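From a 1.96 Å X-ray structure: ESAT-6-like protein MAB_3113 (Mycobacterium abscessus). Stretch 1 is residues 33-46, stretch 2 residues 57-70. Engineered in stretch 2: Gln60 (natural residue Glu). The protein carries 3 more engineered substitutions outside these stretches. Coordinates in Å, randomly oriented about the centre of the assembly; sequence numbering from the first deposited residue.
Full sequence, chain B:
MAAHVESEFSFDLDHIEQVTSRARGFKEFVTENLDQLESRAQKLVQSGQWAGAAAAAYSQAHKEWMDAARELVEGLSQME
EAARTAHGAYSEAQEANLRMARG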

# COMPACT_ATOMS: atom_id res chain seq x y z
N ASN B 33 4.90 1.06 -7.86
CA ASN B 33 5.99 0.09 -7.71
C ASN B 33 5.57 -1.36 -7.78
O ASN B 33 6.35 -2.21 -8.25
CB ASN B 33 6.78 0.37 -6.45
CG ASN B 33 7.67 1.56 -6.61
OD1 ASN B 33 8.73 1.50 -7.28
ND2 ASN B 33 7.23 2.68 -6.06
N LEU B 34 4.36 -1.65 -7.31
CA LEU B 34 3.74 -2.96 -7.53
C LEU B 34 3.57 -3.20 -9.03
O LEU B 34 3.78 -4.29 -9.51
CB LEU B 34 2.38 -3.06 -6.84
CG LEU B 34 2.34 -3.12 -5.32
CD1 LEU B 34 0.92 -3.20 -4.78
CD2 LEU B 34 3.15 -4.29 -4.77
N ASP B 35 3.19 -2.16 -9.79
CA ASP B 35 3.08 -2.24 -11.24
C ASP B 35 4.41 -2.64 -11.88
O ASP B 35 4.45 -3.44 -12.83
CB ASP B 35 2.64 -0.89 -11.82
CG ASP B 35 1.14 -0.67 -11.75
OD1 ASP B 35 0.45 -1.41 -11.01
OD2 ASP B 35 0.65 0.26 -12.44
N GLN B 36 5.50 -2.05 -11.38
CA GLN B 36 6.82 -2.32 -11.96
C GLN B 36 7.24 -3.76 -11.65
O GLN B 36 7.77 -4.49 -12.49
CB GLN B 36 7.84 -1.30 -11.44
CG GLN B 36 9.21 -1.56 -11.96
CD GLN B 36 10.26 -0.52 -11.55
OE1 GLN B 36 9.94 0.59 -11.10
NE2 GLN B 36 11.53 -0.89 -11.72
N LEU B 37 6.97 -4.17 -10.42
CA LEU B 37 7.26 -5.52 -9.96
C LEU B 37 6.47 -6.56 -10.76
O LEU B 37 7.03 -7.54 -11.25
CB LEU B 37 6.93 -5.64 -8.47
CG LEU B 37 7.14 -6.99 -7.80
CD1 LEU B 37 8.49 -7.54 -8.17
CD2 LEU B 37 7.01 -6.81 -6.29
N GLU B 38 5.16 -6.34 -10.89
CA GLU B 38 4.29 -7.27 -11.62
C GLU B 38 4.74 -7.39 -13.06
O GLU B 38 4.79 -8.50 -13.61
CB GLU B 38 2.82 -6.82 -11.59
CG GLU B 38 2.18 -6.81 -10.23
CD GLU B 38 0.77 -6.16 -10.20
OE1 GLU B 38 0.31 -5.64 -11.24
OE2 GLU B 38 0.14 -6.16 -9.11
N SER B 39 5.07 -6.26 -13.68
CA SER B 39 5.49 -6.23 -15.06
C SER B 39 6.77 -7.06 -15.29
O SER B 39 6.87 -7.81 -16.27
CB SER B 39 5.66 -4.76 -15.50
OG SER B 39 6.45 -4.63 -16.66
N ARG B 40 7.75 -6.93 -14.40
CA ARG B 40 9.01 -7.67 -14.57
C ARG B 40 8.84 -9.14 -14.22
O ARG B 40 9.39 -10.02 -14.89
CB ARG B 40 10.14 -7.03 -13.77
CG ARG B 40 10.44 -5.65 -14.23
CD ARG B 40 11.21 -4.90 -13.20
NE ARG B 40 12.55 -5.45 -13.08
CZ ARG B 40 13.46 -5.00 -12.22
NH1 ARG B 40 13.17 -3.98 -11.42
NH2 ARG B 40 14.66 -5.57 -12.17
N ALA B 41 8.05 -9.41 -13.19
CA ALA B 41 7.83 -10.80 -12.78
C ALA B 41 6.96 -11.56 -13.77
O ALA B 41 7.19 -12.74 -14.05
CB ALA B 41 7.22 -10.85 -11.37
N GLN B 42 5.95 -10.89 -14.33
CA GLN B 42 5.04 -11.55 -15.24
C GLN B 42 5.75 -11.94 -16.52
O GLN B 42 5.41 -12.95 -17.13
CB GLN B 42 3.78 -10.70 -15.53
CG GLN B 42 2.55 -11.16 -14.72
CD GLN B 42 1.85 -10.04 -13.95
OE1 GLN B 42 1.95 -9.96 -12.70
NE2 GLN B 42 1.12 -9.18 -14.68
N LYS B 43 6.74 -11.16 -16.94
CA LYS B 43 7.58 -11.60 -18.05
C LYS B 43 8.16 -12.98 -17.75
O LYS B 43 8.20 -13.85 -18.64
CB LYS B 43 8.69 -10.61 -18.38
CG LYS B 43 8.17 -9.29 -18.94
CD LYS B 43 9.29 -8.34 -19.34
CE LYS B 43 8.74 -6.97 -19.76
NZ LYS B 43 7.99 -7.02 -21.05
N LEU B 44 8.59 -13.20 -16.51
CA LEU B 44 9.26 -14.47 -16.19
C LEU B 44 8.29 -15.64 -16.22
O LEU B 44 8.65 -16.74 -16.62
CB LEU B 44 9.96 -14.39 -14.83
CG LEU B 44 11.03 -13.28 -14.76
CD1 LEU B 44 11.86 -13.38 -13.49
CD2 LEU B 44 11.92 -13.32 -16.00
N VAL B 45 7.05 -15.43 -15.79
CA VAL B 45 6.06 -16.49 -15.88
C VAL B 45 5.73 -16.71 -17.34
O VAL B 45 5.59 -17.85 -17.79
CB VAL B 45 4.78 -16.16 -15.06
CG1 VAL B 45 3.77 -17.25 -15.21
CG2 VAL B 45 5.12 -16.01 -13.57
N GLN B 46 5.61 -15.63 -18.09
CA GLN B 46 5.28 -15.71 -19.51
C GLN B 46 6.35 -16.51 -20.26
O GLN B 46 6.02 -17.38 -21.08
CB GLN B 46 5.18 -14.30 -20.10
CG GLN B 46 5.04 -14.28 -21.61
CD GLN B 46 5.35 -12.91 -22.23
OE1 GLN B 46 5.90 -12.02 -21.58
NE2 GLN B 46 5.00 -12.75 -23.52
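Stretch 2 (57-70) AYSQAHKEWMDAAR

Stretch 2 is helical along its whole length, as is stretch 1, and both helices run on beyond the residues considered here. It lies against stretch 1 in a nearly antiparallel sense: the N-to-C directions make an angle of 152°, with a signed crossing angle of -152°, and the axes come no closer than 11.4 Å. That is a wide spacing, and the two aromatics, Tyr58 and Trp65, do much of the bridging. The register steps in opposite directions along the two chains, pairing Leu34 with Trp65 (CA to CA 8.2 Å), Glu38 with His62 (CA to CA 7.7 Å) and Ala41 with Tyr58 (CA to CA 8.0 Å). The contact buries 429 Å², counting both sides.

At the start of stretch 1, Leu34 points toward stretch 2 in an m, t rotamer and covers one face of the Trp65 indole. Its CD2 stands 3.8 Å from the centroid of the five-membered ring made by Trp65 CG, CD1, NE1, CE2 and CD2, only 7° off the normal, a well-centred CH-pi contact. The other methyl, Leu34 CD1, reaches Ala69 CB at 4.3 Å. One turn on, Leu37 meets the far end of the same indole, CD2 to Trp65 CH2 at 3.8 Å.

Glu38 leaves its backbone sideways, but its extended side chain brings the carboxylate to stretch 2. There Trp65 NE1 donates a hydrogen bond to Glu38 OE2 at 2.9 Å, with an N-H...O angle of 151°; the acceptor lies at the ring edge, near its plane, so the indole satisfies its one polar atom while its face stays free for Leu34. The same Glu38 OE2 approaches His62 CD2 at 3.6 Å.

Beyond this point Tyr58 dominates, its side chain a knob among Glu38, Ala41, Gln42 and Val45. Ala41 points toward stretch 2 and its CB lies 3.5 Å from Tyr58 CE1. Gln42 also starts sideways, with chi1 and chi2 between the usual wells, yet its OE1 accepts a short hydrogen bond from Tyr58 OH at 2.6 Å, at the edge of the ring. Val45 closes the contact more loosely, CG2 to Tyr58 CD2 at 4.2 Å.

The rule is legible: two large aromatics, seven residues apart on stretch 2, span the gap, each packed against aliphatic groups and each with its polar atom hydrogen-bonded to a side chain that starts out sideways. The engineered Gln60 is out of reach of stretch 1.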

# COMPACT_ATOMS: atom_id res chain seq x y z
N ALA B 57 4.17 -19.57 -6.16
CA ALA B 57 4.62 -18.64 -5.11
C ALA B 57 4.35 -17.21 -5.54
O ALA B 57 3.77 -16.40 -4.78
CB ALA B 57 6.11 -18.85 -4.82
N TYR B 58 4.69 -16.91 -6.78
CA TYR B 58 4.45 -15.57 -7.29
C TYR B 58 2.96 -15.28 -7.32
O TYR B 58 2.50 -14.21 -6.90
CB TYR B 58 5.00 -15.38 -8.70
CG TYR B 58 4.57 -14.04 -9.22
CD1 TYR B 58 5.06 -12.88 -8.63
CD2 TYR B 58 3.64 -13.92 -10.24
CE1 TYR B 58 4.66 -11.65 -9.06
CE2 TYR B 58 3.23 -12.69 -10.68
CZ TYR B 58 3.74 -11.55 -10.09
OH TYR B 58 3.33 -10.30 -10.51
N SER B 59 2.20 -16.24 -7.81
CA SER B 59 0.79 -16.06 -7.98
C SER B 59 0.14 -15.75 -6.60
O SER B 59 -0.72 -14.88 -6.49
CB SER B 59 0.20 -17.29 -8.68
OG SER B 59 -1.18 -17.16 -8.81
N GLN B 60 0.59 -16.43 -5.55
CA GLN B 60 0.02 -16.27 -4.22
C GLN B 60 0.29 -14.88 -3.69
O GLN B 60 -0.61 -14.24 -3.17
CB GLN B 60 0.64 -17.28 -3.26
CG GLN B 60 -0.26 -17.70 -2.13
CD GLN B 60 -1.05 -18.96 -2.45
OE1 GLN B 60 -0.51 -19.93 -3.00
NE2 GLN B 60 -2.33 -18.96 -2.10
N ALA B 61 1.54 -14.43 -3.79
CA ALA B 61 1.94 -13.12 -3.29
C ALA B 61 1.19 -12.06 -4.09
O ALA B 61 0.67 -11.13 -3.52
CB ALA B 61 3.41 -12.93 -3.42
N HIS B 62 1.12 -12.24 -5.40
CA HIS B 62 0.45 -11.29 -6.27
C HIS B 62 -1.07 -11.16 -5.97
O HIS B 62 -1.63 -10.06 -5.98
CB HIS B 62 0.67 -11.68 -7.73
CG HIS B 62 -0.18 -10.92 -8.69
ND1 HIS B 62 -1.42 -11.37 -9.10
CD2 HIS B 62 -0.00 -9.71 -9.27
CE1 HIS B 62 -1.96 -10.48 -9.92
NE2 HIS B 62 -1.12 -9.46 -10.04
N LYS B 63 -1.70 -12.28 -5.70
CA LYS B 63 -3.08 -12.27 -5.28
C LYS B 63 -3.20 -11.44 -4.01
O LYS B 63 -4.06 -10.62 -3.90
CB LYS B 63 -3.59 -13.70 -5.10
CG LYS B 63 -5.07 -13.79 -4.66
CD LYS B 63 -6.01 -13.01 -5.59
CE LYS B 63 -7.49 -13.39 -5.36
NZ LYS B 63 -7.76 -14.83 -5.74
N GLU B 64 -2.30 -11.64 -3.05
CA GLU B 64 -2.42 -10.94 -1.78
C GLU B 64 -2.25 -9.45 -1.97
O GLU B 64 -3.04 -8.65 -1.45
CB GLU B 64 -1.43 -11.46 -0.74
CG GLU B 64 -1.72 -12.85 -0.29
CD GLU B 64 -0.55 -13.52 0.37
OE1 GLU B 64 -0.59 -14.77 0.54
OE2 GLU B 64 0.41 -12.80 0.73
N TRP B 65 -1.24 -9.04 -2.72
CA TRP B 65 -1.03 -7.61 -2.79
C TRP B 65 -2.02 -6.87 -3.66
O TRP B 65 -2.25 -5.70 -3.45
CB TRP B 65 0.40 -7.24 -3.14
CG TRP B 65 0.92 -7.46 -4.50
CD1 TRP B 65 0.44 -6.96 -5.65
CD2 TRP B 65 2.10 -8.19 -4.82
NE1 TRP B 65 1.26 -7.35 -6.70
CE2 TRP B 65 2.28 -8.10 -6.20
CE3 TRP B 65 3.02 -8.92 -4.06
CZ2 TRP B 65 3.34 -8.73 -6.85
CZ3 TRP B 65 4.06 -9.54 -4.70
CH2 TRP B 65 4.22 -9.43 -6.08
N MET B 66 -2.61 -7.59 -4.62
CA MET B 66 -3.62 -7.04 -5.50
C MET B 66 -4.89 -6.80 -4.69
O MET B 66 -5.51 -5.76 -4.78
CB MET B 66 -3.92 -8.01 -6.64
CG MET B 66 -4.91 -7.52 -7.67
SD MET B 66 -5.07 -8.69 -9.04
CE MET B 66 -6.16 -9.91 -8.30
N ASP B 67 -5.31 -7.79 -3.92
CA ASP B 67 -6.51 -7.60 -3.13
C ASP B 67 -6.24 -6.53 -2.09
O ASP B 67 -7.11 -5.70 -1.81
CB ASP B 67 -6.94 -8.91 -2.46
CG ASP B 67 -7.50 -9.92 -3.45
OD1 ASP B 67 -7.92 -9.49 -4.55
OD2 ASP B 67 -7.51 -11.13 -3.12
N ALA B 68 -5.02 -6.53 -1.53
CA ALA B 68 -4.66 -5.50 -0.54
C ALA B 68 -4.59 -4.09 -1.14
O ALA B 68 -5.03 -3.12 -0.53
CB ALA B 68 -3.36 -5.84 0.12
N ALA B 69 -4.00 -3.97 -2.32
CA ALA B 69 -3.99 -2.70 -3.03
C ALA B 69 -5.40 -2.14 -3.21
O ALA B 69 -5.59 -0.95 -3.03
CB ALA B 69 -3.31 -2.84 -4.37
N ARG B 70 -6.38 -2.99 -3.55
CA ARG B 70 -7.78 -2.56 -3.68
C ARG B 70 -8.29 -2.04 -2.34
O ARG B 70 -8.97 -1.02 -2.28
CB ARG B 70 -8.67 -3.71 -4.20
CG ARG B 70 -10.12 -3.29 -4.54
CD ARG B 70 -10.90 -4.39 -5.30
NE ARG B 70 -10.36 -4.62 -6.65
CZ ARG B 70 -10.81 -4.04 -7.77
NH1 ARG B 70 -11.81 -3.17 -7.74
NH2 ARG B 70 -10.24 -4.33 -8.94